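Glutathione S-transferase (PDB 3LQ7) probably catalyses the conjugation of glutathione to electrophilic substrates, as other members of the glutathione S-transferase superfamily do. Local coordinates at residues I21-R26 against Y51-L56; Q70-I75 against I84-G89; A119-I124 against D180-C185; N130-W135 against R188-S193; R158-S163 against K197-L202. All coordinates share one frame; numbering follows the deposited sequence.

Interaction 1: I21-R26 against Y51-L56; sequences ITVFER and YHVRRL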
# COMPACT_ATOMS: atom_id res chain seq x y z
N ILE A 21 8.28 5.14 -19.20
CA ILE A 21 8.22 5.56 -17.81
C ILE A 21 8.87 6.91 -17.62
O ILE A 21 9.72 7.31 -18.42
CB ILE A 21 8.82 4.52 -16.83
CG1 ILE A 21 10.31 4.29 -17.12
CG2 ILE A 21 8.01 3.22 -16.88
CD1 ILE A 21 11.10 3.76 -15.93
N THR A 22 8.46 7.61 -16.57
CA THR A 22 8.99 8.93 -16.28
C THR A 22 9.74 8.93 -14.95
O THR A 22 9.20 8.52 -13.92
CB THR A 22 7.90 10.01 -16.23
OG1 THR A 22 6.92 9.65 -15.26
CG2 THR A 22 7.25 10.19 -17.60
N VAL A 23 10.99 9.38 -15.01
CA VAL A 23 11.82 9.55 -13.83
C VAL A 23 12.15 11.03 -13.68
O VAL A 23 11.94 11.80 -14.62
CB VAL A 23 13.13 8.71 -13.92
CG1 VAL A 23 12.82 7.24 -14.14
CG2 VAL A 23 14.07 9.24 -15.02
N PHE A 24 12.63 11.41 -12.51
CA PHE A 24 13.13 12.77 -12.31
C PHE A 24 14.54 12.91 -12.89
O PHE A 24 15.35 11.98 -12.79
CB PHE A 24 13.11 13.17 -10.82
CG PHE A 24 11.75 13.63 -10.33
CD1 PHE A 24 11.23 13.14 -9.14
CD2 PHE A 24 11.01 14.56 -11.06
CE1 PHE A 24 9.98 13.57 -8.68
CE2 PHE A 24 9.75 15.00 -10.61
CZ PHE A 24 9.24 14.50 -9.42
N GLU A 25 14.82 14.06 -13.51
CA GLU A 25 16.15 14.33 -14.09
C GLU A 25 17.23 14.54 -13.03
O GLU A 25 18.42 14.31 -13.30
CB GLU A 25 16.11 15.51 -15.07
CG GLU A 25 15.75 16.87 -14.48
CD GLU A 25 15.94 18.01 -15.47
OE1 GLU A 25 17.08 18.21 -15.93
OE2 GLU A 25 14.95 18.71 -15.77
N ARG A 26 16.82 14.96 -11.84
CA ARG A 26 17.71 15.08 -10.69
C ARG A 26 17.09 14.39 -9.48
O ARG A 26 16.10 14.86 -8.91
CB ARG A 26 18.02 16.56 -10.41
CG ARG A 26 19.14 17.11 -11.29
CD ARG A 26 18.79 18.47 -11.89
NE ARG A 26 19.66 18.79 -13.02
CZ ARG A 26 19.41 19.73 -13.93
NH1 ARG A 26 18.30 20.46 -13.87
NH2 ARG A 26 20.27 19.94 -14.92
N TYR A 51 12.13 -0.40 -22.70
CA TYR A 51 11.29 0.71 -22.27
C TYR A 51 11.93 2.07 -22.52
O TYR A 51 13.15 2.21 -22.44
CB TYR A 51 10.90 0.55 -20.79
CG TYR A 51 12.05 0.55 -19.80
CD1 TYR A 51 12.40 1.71 -19.11
CD2 TYR A 51 12.77 -0.62 -19.53
CE1 TYR A 51 13.45 1.72 -18.19
CE2 TYR A 51 13.82 -0.62 -18.61
CZ TYR A 51 14.15 0.55 -17.94
OH TYR A 51 15.18 0.57 -17.03
N HIS A 52 11.09 3.06 -22.81
CA HIS A 52 11.56 4.42 -23.03
C HIS A 52 11.49 5.22 -21.73
O HIS A 52 10.65 4.96 -20.87
CB HIS A 52 10.75 5.09 -24.14
CG HIS A 52 10.75 4.33 -25.43
ND1 HIS A 52 11.72 4.49 -26.39
CD2 HIS A 52 9.91 3.38 -25.90
CE1 HIS A 52 11.48 3.68 -27.41
NE2 HIS A 52 10.38 3.00 -27.14
N VAL A 53 12.39 6.19 -21.58
CA VAL A 53 12.51 6.95 -20.35
C VAL A 53 12.40 8.45 -20.66
O VAL A 53 13.06 8.94 -21.57
CB VAL A 53 13.86 6.65 -19.61
CG1 VAL A 53 13.99 7.45 -18.33
CG2 VAL A 53 14.00 5.17 -19.30
N ARG A 54 11.56 9.16 -19.91
CA ARG A 54 11.50 10.62 -19.98
C ARG A 54 11.89 11.27 -18.66
O ARG A 54 11.42 10.88 -17.59
CB ARG A 54 10.11 11.09 -20.40
CG ARG A 54 9.78 10.89 -21.87
CD ARG A 54 8.49 11.62 -22.25
NE ARG A 54 7.41 11.35 -21.30
CZ ARG A 54 6.21 11.91 -21.33
NH1 ARG A 54 5.31 11.59 -20.41
NH2 ARG A 54 5.90 12.79 -22.28
N ARG A 55 12.75 12.28 -18.74
CA ARG A 55 13.19 13.03 -17.57
C ARG A 55 12.28 14.25 -17.31
O ARG A 55 11.98 15.01 -18.23
CB ARG A 55 14.65 13.47 -17.73
CG ARG A 55 15.68 12.34 -17.68
CD ARG A 55 16.25 12.03 -19.05
NE ARG A 55 17.41 11.13 -18.98
CZ ARG A 55 18.68 11.53 -18.86
NH1 ARG A 55 18.98 12.82 -18.78
NH2 ARG A 55 19.65 10.63 -18.80
N LEU A 56 11.87 14.43 -16.05
CA LEU A 56 10.90 15.48 -15.68
C LEU A 56 11.44 16.55 -14.72
O LEU A 56 12.44 16.33 -14.03
CB LEU A 56 9.64 14.87 -15.07
CG LEU A 56 8.71 13.95 -15.86
CD1 LEU A 56 7.54 13.56 -14.97
CD2 LEU A 56 8.20 14.59 -17.15
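Leu56 reaches from one edge strand onto Thr22 of its parallel neighbour, and its atoms can be followed in turn. CB lies 3.9 Å from Val23 O; CG, anti to its own carbonyl carbon (chi1 -64°), comes up to Thr22 CB; and CD1, carried on by an extended chi2, ends 3.8 Å from Thr22 CB. Thr22 OG1 is hydrogen-bonded to Ser77. The main chains are joined in the staggered way of parallel strands: Ile21 N to His52 O (2.9 Å), Arg54 N to Ile21 O (3.0 Å), Val23 N to Arg54 O and Leu56 N to Val23 O. On the other face Val23 CG2 meets Val53 CG1 at 3.8 Å, while Ile21 CD1 lies 3.8 Å from Tyr51 CE1. The pair is the core of a beta-alpha-beta unit: helix 38-47, which connects the two strands, covers Ile21, Val23 and Val53, whereas strand 78-80 follows beyond strand 20-24, and Arg54 makes a salt bridge with Glu79 there.

Interaction 2: Q70-I75 against I84-G89; sequences QPFGQI and ILFESG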
# COMPACT_ATOMS: atom_id res chain seq x y z
N GLN A 70 -1.66 11.73 -13.54
CA GLN A 70 -1.23 11.41 -12.19
C GLN A 70 -1.88 12.36 -11.20
O GLN A 70 -1.53 13.54 -11.15
CB GLN A 70 0.30 11.46 -12.06
CG GLN A 70 1.02 10.16 -12.42
CD GLN A 70 0.65 9.65 -13.80
OE1 GLN A 70 0.09 8.56 -13.94
NE2 GLN A 70 0.92 10.44 -14.82
N PRO A 71 -2.83 11.84 -10.40
CA PRO A 71 -3.59 12.61 -9.41
C PRO A 71 -2.75 13.14 -8.24
O PRO A 71 -3.19 14.04 -7.52
CB PRO A 71 -4.62 11.60 -8.89
CG PRO A 71 -4.69 10.55 -9.95
CD PRO A 71 -3.31 10.45 -10.49
N PHE A 72 -1.55 12.59 -8.06
CA PHE A 72 -0.70 12.96 -6.92
C PHE A 72 0.64 13.56 -7.35
O PHE A 72 1.50 13.86 -6.52
CB PHE A 72 -0.54 11.78 -5.96
CG PHE A 72 -1.86 11.24 -5.48
CD1 PHE A 72 -2.42 10.12 -6.09
CD2 PHE A 72 -2.56 11.87 -4.46
CE1 PHE A 72 -3.65 9.63 -5.67
CE2 PHE A 72 -3.79 11.39 -4.04
CZ PHE A 72 -4.34 10.27 -4.65
N GLY A 73 0.79 13.73 -8.67
CA GLY A 73 1.89 14.50 -9.28
C GLY A 73 3.28 13.96 -9.04
O GLY A 73 4.27 14.68 -9.20
N GLN A 74 3.36 12.68 -8.67
CA GLN A 74 4.63 12.05 -8.33
C GLN A 74 5.25 11.41 -9.56
O GLN A 74 4.78 11.58 -10.69
CB GLN A 74 4.45 10.96 -7.26
CG GLN A 74 3.17 11.01 -6.45
CD GLN A 74 3.03 9.82 -5.51
OE1 GLN A 74 3.73 9.72 -4.50
NE2 GLN A 74 2.13 8.90 -5.84
N ILE A 75 6.34 10.69 -9.31
CA ILE A 75 6.89 9.72 -10.25
C ILE A 75 6.80 8.35 -9.55
O ILE A 75 6.75 8.29 -8.31
CB ILE A 75 8.35 10.09 -10.70
CG1 ILE A 75 9.36 10.00 -9.55
CG2 ILE A 75 8.39 11.45 -11.40
CD1 ILE A 75 10.25 8.76 -9.59
N ILE A 84 -2.49 4.96 -19.01
CA ILE A 84 -1.60 5.70 -18.13
C ILE A 84 -1.75 5.14 -16.71
O ILE A 84 -2.85 5.11 -16.15
CB ILE A 84 -1.87 7.24 -18.20
CG1 ILE A 84 -1.25 7.97 -16.99
CG2 ILE A 84 -3.37 7.54 -18.37
CD1 ILE A 84 -1.70 9.41 -16.81
N LEU A 85 -0.65 4.65 -16.14
CA LEU A 85 -0.65 4.17 -14.76
C LEU A 85 0.16 5.01 -13.78
O LEU A 85 1.10 5.71 -14.15
CB LEU A 85 -0.18 2.72 -14.68
CG LEU A 85 -1.27 1.66 -14.86
CD1 LEU A 85 -0.62 0.32 -15.07
CD2 LEU A 85 -2.20 1.64 -13.65
N PHE A 86 -0.25 4.94 -12.53
CA PHE A 86 0.44 5.58 -11.42
C PHE A 86 0.46 4.58 -10.26
O PHE A 86 -0.14 3.52 -10.38
CB PHE A 86 -0.22 6.91 -11.03
CG PHE A 86 -1.67 6.80 -10.61
CD1 PHE A 86 -2.02 6.96 -9.27
CD2 PHE A 86 -2.68 6.58 -11.54
CE1 PHE A 86 -3.36 6.88 -8.87
CE2 PHE A 86 -4.02 6.49 -11.15
CZ PHE A 86 -4.36 6.64 -9.81
N GLU A 87 1.15 4.94 -9.17
CA GLU A 87 1.44 4.05 -8.04
C GLU A 87 2.37 2.90 -8.42
O GLU A 87 2.02 2.06 -9.25
CB GLU A 87 0.17 3.51 -7.35
CG GLU A 87 -0.72 4.58 -6.75
CD GLU A 87 -0.16 5.16 -5.46
OE1 GLU A 87 -0.43 6.36 -5.18
OE2 GLU A 87 0.55 4.44 -4.73
N SER A 88 3.54 2.87 -7.78
CA SER A 88 4.57 1.85 -8.02
C SER A 88 4.04 0.44 -7.87
O SER A 88 4.43 -0.44 -8.64
CB SER A 88 5.75 2.05 -7.07
OG SER A 88 6.49 3.20 -7.43
N GLY A 89 3.18 0.24 -6.88
CA GLY A 89 2.54 -1.05 -6.64
C GLY A 89 1.77 -1.54 -7.85
O GLY A 89 1.98 -2.65 -8.30
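Pro71 sets its CD almost exactly above the middle of the Phe86 ring, 3.8 Å from the centroid and only 4° off the ring normal, a CH-pi contact over the ring face. Phe86 offers that face because its CG stands between the backbone N and the carbonyl carbon (chi1 59°), which swings the ring toward the 70-75 loop. Gln70 runs past the same residue in the opposite direction: its chain bends at chi2, and CG packs 3.7 Å from Phe86 CB. Phe72 completes the cluster, with Phe86 CE1 lying at the edge of its ring, 4.2 Å from Phe72 CE1. Pro71 and Phe72 are the two central residues of a type I turn from Gln70 to Gly73, which presents both to Phe86. The neighbourhood is that of the thioredoxin-like domain of glutathione S-transferases: the loop leads to Pro76 and the next strand, and Glu87-Ser88 opens helix 88-97 at the place where relatives usually hold the gamma-glutamyl part of glutathione, consistent with a similar use here. Glu87, at the N-cap position with positive phi, bends at chi2, and its carboxylate is gripped by Thr123 and Asn122 of the second subunit. Trp116 of that subunit meets the Phe86 ring edge-to-face, and Arg112 of the same subunit donates to Ile84 O.

Interaction 3: A119-I124 against D180-C185; sequences AALNTI and DILMIC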
# COMPACT_ATOMS: atom_id res chain seq x y z
N ALA A 119 1.55 -5.84 1.59
CA ALA A 119 2.26 -5.81 2.87
C ALA A 119 3.52 -4.95 2.83
O ALA A 119 3.78 -4.19 3.76
CB ALA A 119 2.62 -7.22 3.33
N ALA A 120 4.28 -5.08 1.74
CA ALA A 120 5.47 -4.26 1.51
C ALA A 120 5.21 -2.76 1.60
O ALA A 120 5.94 -2.04 2.27
CB ALA A 120 6.08 -4.59 0.15
N LEU A 121 4.13 -2.33 0.96
CA LEU A 121 3.86 -0.92 0.75
C LEU A 121 2.94 -0.26 1.78
O LEU A 121 3.08 0.93 2.06
CB LEU A 121 3.31 -0.70 -0.67
CG LEU A 121 4.28 -1.02 -1.82
CD1 LEU A 121 3.55 -1.00 -3.14
CD2 LEU A 121 5.47 -0.07 -1.87
N ASN A 122 2.00 -1.02 2.35
CA ASN A 122 1.11 -0.43 3.36
C ASN A 122 1.38 -0.85 4.81
O ASN A 122 0.78 -0.29 5.72
CB ASN A 122 -0.38 -0.53 2.97
CG ASN A 122 -0.93 -1.96 2.95
OD1 ASN A 122 -1.69 -2.32 2.05
ND2 ASN A 122 -0.57 -2.76 3.95
N THR A 123 2.27 -1.82 5.01
CA THR A 123 2.61 -2.29 6.36
C THR A 123 4.08 -2.04 6.72
O THR A 123 4.38 -1.49 7.79
CB THR A 123 2.22 -3.77 6.57
OG1 THR A 123 0.80 -3.91 6.40
CG2 THR A 123 2.60 -4.26 7.97
N ILE A 124 5.00 -2.42 5.84
CA ILE A 124 6.43 -2.27 6.15
C ILE A 124 6.92 -0.85 5.85
O ILE A 124 7.57 -0.22 6.70
CB ILE A 124 7.31 -3.36 5.49
CG1 ILE A 124 7.17 -4.68 6.25
CG2 ILE A 124 8.79 -3.02 5.58
CD1 ILE A 124 6.07 -5.54 5.79
N ASP A 180 8.96 -9.48 -4.01
CA ASP A 180 10.34 -9.38 -3.57
C ASP A 180 10.96 -8.07 -4.04
O ASP A 180 11.67 -7.42 -3.28
CB ASP A 180 11.18 -10.58 -4.01
CG ASP A 180 10.70 -11.88 -3.39
OD1 ASP A 180 10.66 -11.99 -2.15
OD2 ASP A 180 10.38 -12.82 -4.15
N ILE A 181 10.65 -7.65 -5.27
CA ILE A 181 11.06 -6.34 -5.78
C ILE A 181 10.57 -5.19 -4.88
O ILE A 181 11.33 -4.29 -4.54
CB ILE A 181 10.51 -6.09 -7.20
CG1 ILE A 181 11.17 -7.05 -8.19
CG2 ILE A 181 10.75 -4.65 -7.63
CD1 ILE A 181 10.54 -7.01 -9.57
N LEU A 182 9.29 -5.25 -4.51
CA LEU A 182 8.70 -4.21 -3.70
C LEU A 182 9.26 -4.22 -2.27
O LEU A 182 9.64 -3.17 -1.77
CB LEU A 182 7.18 -4.31 -3.70
CG LEU A 182 6.45 -3.95 -4.99
CD1 LEU A 182 4.95 -4.06 -4.77
CD2 LEU A 182 6.80 -2.57 -5.50
N MET A 183 9.35 -5.40 -1.66
CA MET A 183 9.89 -5.53 -0.32
C MET A 183 11.37 -5.12 -0.25
O MET A 183 11.77 -4.42 0.69
CB MET A 183 9.70 -6.95 0.23
CG MET A 183 10.02 -7.09 1.73
SD MET A 183 8.94 -6.08 2.77
CE MET A 183 7.49 -7.14 2.80
N ILE A 184 12.16 -5.55 -1.24
CA ILE A 184 13.58 -5.22 -1.27
C ILE A 184 13.83 -3.73 -1.48
O ILE A 184 14.68 -3.16 -0.80
CB ILE A 184 14.40 -6.14 -2.23
CG1 ILE A 184 14.58 -7.51 -1.56
CG2 ILE A 184 15.79 -5.57 -2.53
CD1 ILE A 184 14.95 -8.65 -2.48
N CYS A 185 13.07 -3.09 -2.36
CA CYS A 185 13.23 -1.66 -2.58
C CYS A 185 12.79 -0.83 -1.36
O CYS A 185 13.41 0.19 -1.04
CB CYS A 185 12.49 -1.22 -3.85
SG CYS A 185 13.29 -1.79 -5.38
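Met183 fills the shallow hollow that Ala120 makes on the opposing helix. CG leaves anti to the backbone N (chi1 -169°), and bends at chi2 and chi3 then fold the chain over, bringing CE to 3.7 Å from Ala120 CA and 3.7 Å from Ile124 CD1. The sulfur touches both residues, with Met183 SD 4.1 Å from Ile124 CG1. In return the small Ala120 CB pushes into the other helix, meeting Leu182 CB at 4.0 Å and Met183 N at 3.8 Å; with so short a side chain here, the CA atoms of Ala120 and Met183 come to 4.9 Å apart. Beside this close seam two larger bumps touch, Leu121 CD1 and Leu182 CD1, their side chains crossing at about a right angle. The segment axes approach to 8.9 Å at 36°. A pi-type turn widens helix 107-137 at this point, Ala119 O accepting from both Thr123 N and Ile124 N, and this widened turn faces the second subunit. The pair belongs to the core of the all-helical C-terminal domain of glutathione S-transferases, where Asp180, bonded to Ser177 N, fits the Ser-x-x-Asp capping box known from the family at the start of this core helix.

Interaction 4: N130-W135 against R188-S193; sequences NFTTVW and RRLESS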
# COMPACT_ATOMS: atom_id res chain seq x y z
N ASN A 130 8.33 6.68 8.67
CA ASN A 130 8.15 7.47 9.90
C ASN A 130 9.47 7.61 10.68
O ASN A 130 9.77 8.66 11.22
CB ASN A 130 7.08 6.82 10.81
CG ASN A 130 5.66 6.95 10.25
OD1 ASN A 130 4.74 6.29 10.73
ND2 ASN A 130 5.48 7.79 9.24
N PHE A 131 10.23 6.52 10.71
CA PHE A 131 11.51 6.48 11.41
C PHE A 131 12.58 7.27 10.67
O PHE A 131 13.28 8.09 11.28
CB PHE A 131 12.00 5.05 11.63
CG PHE A 131 13.41 4.97 12.17
CD1 PHE A 131 13.69 5.35 13.48
CD2 PHE A 131 14.46 4.51 11.36
CE1 PHE A 131 14.99 5.29 13.97
CE2 PHE A 131 15.76 4.45 11.85
CZ PHE A 131 16.03 4.83 13.16
N THR A 132 12.70 7.02 9.37
CA THR A 132 13.75 7.62 8.56
C THR A 132 13.59 9.12 8.40
O THR A 132 14.59 9.81 8.28
CB THR A 132 13.86 6.97 7.14
OG1 THR A 132 12.59 7.01 6.48
CG2 THR A 132 14.33 5.54 7.24
N THR A 133 12.35 9.61 8.40
CA THR A 133 12.11 11.07 8.29
C THR A 133 12.60 11.81 9.54
O THR A 133 13.12 12.92 9.44
CB THR A 133 10.63 11.44 8.02
OG1 THR A 133 9.76 10.62 8.81
CG2 THR A 133 10.28 11.27 6.54
N VAL A 134 12.43 11.17 10.69
CA VAL A 134 12.92 11.70 11.96
C VAL A 134 14.44 11.59 12.00
O VAL A 134 15.13 12.56 12.32
CB VAL A 134 12.27 10.96 13.17
CG1 VAL A 134 12.78 11.53 14.49
CG2 VAL A 134 10.76 11.08 13.11
N TRP A 135 14.94 10.42 11.63
CA TRP A 135 16.37 10.11 11.66
C TRP A 135 17.22 10.95 10.69
O TRP A 135 18.33 11.35 11.03
CB TRP A 135 16.57 8.62 11.38
CG TRP A 135 17.92 8.07 11.73
CD1 TRP A 135 18.27 7.47 12.91
CD2 TRP A 135 19.07 8.01 10.89
NE1 TRP A 135 19.58 7.06 12.86
CE2 TRP A 135 20.10 7.38 11.63
CE3 TRP A 135 19.34 8.44 9.58
CZ2 TRP A 135 21.38 7.16 11.10
CZ3 TRP A 135 20.62 8.22 9.06
CH2 TRP A 135 21.61 7.59 9.82
N ARG A 188 15.55 -1.22 1.29
CA ARG A 188 16.77 -0.46 0.96
C ARG A 188 16.76 0.98 1.45
O ARG A 188 17.82 1.60 1.59
CB ARG A 188 17.06 -0.50 -0.55
CG ARG A 188 17.48 -1.88 -1.05
CD ARG A 188 18.35 -1.86 -2.31
NE ARG A 188 18.13 -0.69 -3.15
CZ ARG A 188 19.07 0.19 -3.46
NH1 ARG A 188 20.32 0.05 -3.01
NH2 ARG A 188 18.77 1.22 -4.23
N ARG A 189 15.57 1.52 1.73
CA ARG A 189 15.43 2.83 2.37
C ARG A 189 16.00 2.88 3.80
O ARG A 189 16.09 3.95 4.39
CB ARG A 189 13.96 3.26 2.38
CG ARG A 189 13.49 3.90 1.09
CD ARG A 189 11.98 4.11 1.09
NE ARG A 189 11.55 4.86 -0.09
CZ ARG A 189 11.16 4.32 -1.24
NH1 ARG A 189 11.12 3.00 -1.40
NH2 ARG A 189 10.80 5.11 -2.24
N LEU A 190 16.36 1.72 4.32
CA LEU A 190 16.87 1.54 5.67
C LEU A 190 18.40 1.36 5.68
O LEU A 190 18.99 1.17 6.75
CB LEU A 190 16.22 0.29 6.27
CG LEU A 190 15.59 0.21 7.65
CD1 LEU A 190 14.78 1.44 7.99
CD2 LEU A 190 14.72 -1.02 7.66
N GLU A 191 19.02 1.42 4.51
CA GLU A 191 20.48 1.26 4.40
C GLU A 191 21.22 2.45 5.01
O GLU A 191 22.19 2.26 5.74
CB GLU A 191 20.91 1.04 2.96
CG GLU A 191 20.66 -0.39 2.48
CD GLU A 191 21.13 -0.64 1.06
OE1 GLU A 191 21.33 0.33 0.30
OE2 GLU A 191 21.29 -1.83 0.71
N SER A 192 20.74 3.65 4.70
CA SER A 192 21.26 4.93 5.19
C SER A 192 21.38 5.02 6.73
O SER A 192 22.27 5.68 7.25
CB SER A 192 20.36 6.06 4.69
OG SER A 192 21.04 7.30 4.64
N SER A 193 20.48 4.33 7.44
CA SER A 193 20.44 4.35 8.91
C SER A 193 21.10 3.14 9.57
O SER A 193 21.21 3.09 10.79
CB SER A 193 18.99 4.49 9.40
OG SER A 193 18.28 3.27 9.26
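Ser193 rests its CB on the face of Trp135, 3.7 Å from the centroid of the six-membered ring and 7° off the normal, in a CH-pi contact. Its OG, standing between the backbone N and the carbonyl carbon (chi1 75°), turns instead to Phe131 and lies in that ring's plane, 3.8 Å from CE2. One short side chain thus meets two aromatic rings, one over the face and the other at the edge. Nearby, Ser192 O comes within 3.3 Å of Trp135 CH2, and Thr132 CG2 touches Arg189 O at 3.7 Å. Around these atoms is a second shell. Phe131 and Trp135 lie one helical turn apart, and Trp135 CB packs above the Phe131 ring; Thr132 OG1 is tied back to Ile128 O of its own helix; Arg139 makes a cation-pi contact with Trp135. Across from them, Ser193 OG donates a weak bond to Leu190 O (3.3 Å), back to the third residue of the type I turn Arg188-Glu191. Farther out, Glu191 pairs with Arg188 and Lys210, and Arg188 bonds to Arg32 O and Gly33 O. The loop between helices 178-188 and 200-210 lies against helix 107-137, while helix 144-166 covers Phe131 through Leu148, Thr151 and Leu155.

Interaction 5: R158-S163 against K197-L202; sequences RLDELS and KDYGNL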
# COMPACT_ATOMS: atom_id res chain seq x y z
N ARG A 158 8.00 -4.54 13.51
CA ARG A 158 7.67 -4.89 12.11
C ARG A 158 8.77 -5.73 11.47
O ARG A 158 8.49 -6.71 10.78
CB ARG A 158 7.43 -3.64 11.27
CG ARG A 158 6.16 -2.88 11.60
CD ARG A 158 4.98 -3.39 10.81
NE ARG A 158 3.72 -2.92 11.38
CZ ARG A 158 2.94 -3.64 12.18
NH1 ARG A 158 3.28 -4.88 12.50
NH2 ARG A 158 1.81 -3.12 12.65
N LEU A 159 10.02 -5.33 11.70
CA LEU A 159 11.18 -6.07 11.19
C LEU A 159 11.37 -7.41 11.88
O LEU A 159 11.75 -8.38 11.23
CB LEU A 159 12.46 -5.23 11.31
CG LEU A 159 12.55 -3.90 10.55
CD1 LEU A 159 13.84 -3.22 10.92
CD2 LEU A 159 12.45 -4.08 9.04
N ASP A 160 11.10 -7.46 13.19
CA ASP A 160 11.10 -8.72 13.96
C ASP A 160 10.13 -9.70 13.35
O ASP A 160 10.48 -10.85 13.11
CB ASP A 160 10.73 -8.49 15.44
CG ASP A 160 11.89 -7.95 16.27
OD1 ASP A 160 13.06 -8.25 15.94
OD2 ASP A 160 11.63 -7.22 17.25
N GLU A 161 8.91 -9.22 13.08
CA GLU A 161 7.85 -10.00 12.44
C GLU A 161 8.24 -10.43 11.03
O GLU A 161 8.02 -11.58 10.65
CB GLU A 161 6.56 -9.20 12.40
CG GLU A 161 5.84 -9.12 13.74
CD GLU A 161 4.91 -7.92 13.83
OE1 GLU A 161 4.71 -7.23 12.81
OE2 GLU A 161 4.39 -7.67 14.94
N LEU A 162 8.84 -9.51 10.27
CA LEU A 162 9.28 -9.80 8.91
C LEU A 162 10.38 -10.85 8.88
O LEU A 162 10.34 -11.78 8.06
CB LEU A 162 9.72 -8.52 8.19
CG LEU A 162 10.03 -8.59 6.69
CD1 LEU A 162 8.90 -9.25 5.88
CD2 LEU A 162 10.35 -7.20 6.13
N SER A 163 11.35 -10.70 9.78
CA SER A 163 12.48 -11.62 9.87
C SER A 163 12.09 -12.98 10.41
O SER A 163 12.69 -13.99 10.03
CB SER A 163 13.60 -11.02 10.73
OG SER A 163 14.68 -11.93 10.84
N LYS A 197 21.60 -4.05 10.08
CA LYS A 197 22.78 -4.78 10.58
C LYS A 197 22.43 -5.81 11.65
O LYS A 197 23.12 -6.82 11.80
CB LYS A 197 23.84 -3.81 11.11
CG LYS A 197 24.85 -3.36 10.07
CD LYS A 197 26.05 -2.69 10.73
CE LYS A 197 27.14 -2.36 9.71
NZ LYS A 197 28.40 -1.91 10.37
N ASP A 198 21.35 -5.57 12.39
CA ASP A 198 20.92 -6.48 13.45
C ASP A 198 19.98 -7.57 12.96
O ASP A 198 19.51 -8.40 13.74
CB ASP A 198 20.28 -5.70 14.60
CG ASP A 198 21.21 -4.65 15.18
OD1 ASP A 198 22.43 -4.92 15.30
OD2 ASP A 198 20.72 -3.56 15.51
N TYR A 199 19.71 -7.58 11.65
CA TYR A 199 18.81 -8.55 11.04
C TYR A 199 19.52 -9.26 9.89
O TYR A 199 19.44 -8.83 8.74
CB TYR A 199 17.54 -7.86 10.54
CG TYR A 199 16.69 -7.26 11.63
CD1 TYR A 199 15.72 -8.02 12.28
CD2 TYR A 199 16.86 -5.93 12.01
CE1 TYR A 199 14.94 -7.47 13.29
CE2 TYR A 199 16.08 -5.37 13.02
CZ TYR A 199 15.12 -6.15 13.65
OH TYR A 199 14.34 -5.60 14.64
N GLY A 200 20.22 -10.34 10.24
CA GLY A 200 21.09 -11.06 9.31
C GLY A 200 20.40 -11.60 8.08
O GLY A 200 20.89 -11.41 6.97
N ASN A 201 19.26 -12.26 8.28
CA ASN A 201 18.51 -12.82 7.15
C ASN A 201 17.92 -11.74 6.23
O ASN A 201 17.95 -11.89 5.02
CB ASN A 201 17.47 -13.87 7.59
CG ASN A 201 16.37 -13.31 8.46
OD1 ASN A 201 16.51 -12.25 9.07
ND2 ASN A 201 15.25 -14.02 8.52
N LEU A 202 17.42 -10.66 6.83
CA LEU A 202 16.90 -9.50 6.10
C LEU A 202 17.99 -8.75 5.34
O LEU A 202 17.75 -8.21 4.25
CB LEU A 202 16.20 -8.54 7.06
CG LEU A 202 14.68 -8.49 7.15
CD1 LEU A 202 14.01 -9.85 6.90
CD2 LEU A 202 14.28 -7.91 8.49
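Ser163 and Asn201 exchange two hydrogen bonds across the helices. Ser163 OG, carried anti to its backbone N (chi1 178°), donates to Asn201 OD1 at 2.6 Å on a lone pair in the carbonyl plane. Asn201 ND2 answers by donating to Ser163 O at 3.0 Å (152° at the hydrogen), with the acceptor close to the amide plane. The amide is used at both ends: OD1 also takes a weak bond from Leu202 N, and ND2 also donates a hydrogen bond to Gly167 O, just past the end of helix 144-166. Between them these partners should fix the rotation of the amide. Tyr199, at the N-cap position of helix 200-210, lies across Leu159, whose CB stands over the ring 4.0 Å from its centroid and 23° off the normal. Tyr199 OH comes within 3.2 Å of Asp160 OD1 at the solvent side. Below this polar rim Leu202 CD2 packs 3.9 Å from Ser163 CB, and Leu162, touching Leu202 CD1, continues inward to Met183 and Leu187. What results is a helix start docked on the flank of another helix near its C-terminal end, one of the joints between helices 144-166 and 200-210 in the all-alpha C-terminal domain of glutathione S-transferases.

From the N terminus, interaction 1 closes a loop of 24 residues around helix 38-47, and interaction 2 then closes a short one of eight around the hairpin strands; the two follow in series and meet through Ile75, which packs on Phe24. The other three belong to the helical half and cross one another, since 119-124, 130-135 and 158-163 all precede 180-185, 188-193 and 197-202. Interactions 3 and 4 share helix 107-137, while interaction 5 touches both, through Leu162 on Met183 and Leu159 on Leu190. Gly89 against Leu121 joins interaction 2 to interaction 3 and so couples the thioredoxin-like half to the helical half; these two, like interaction 5, also reach the second subunit.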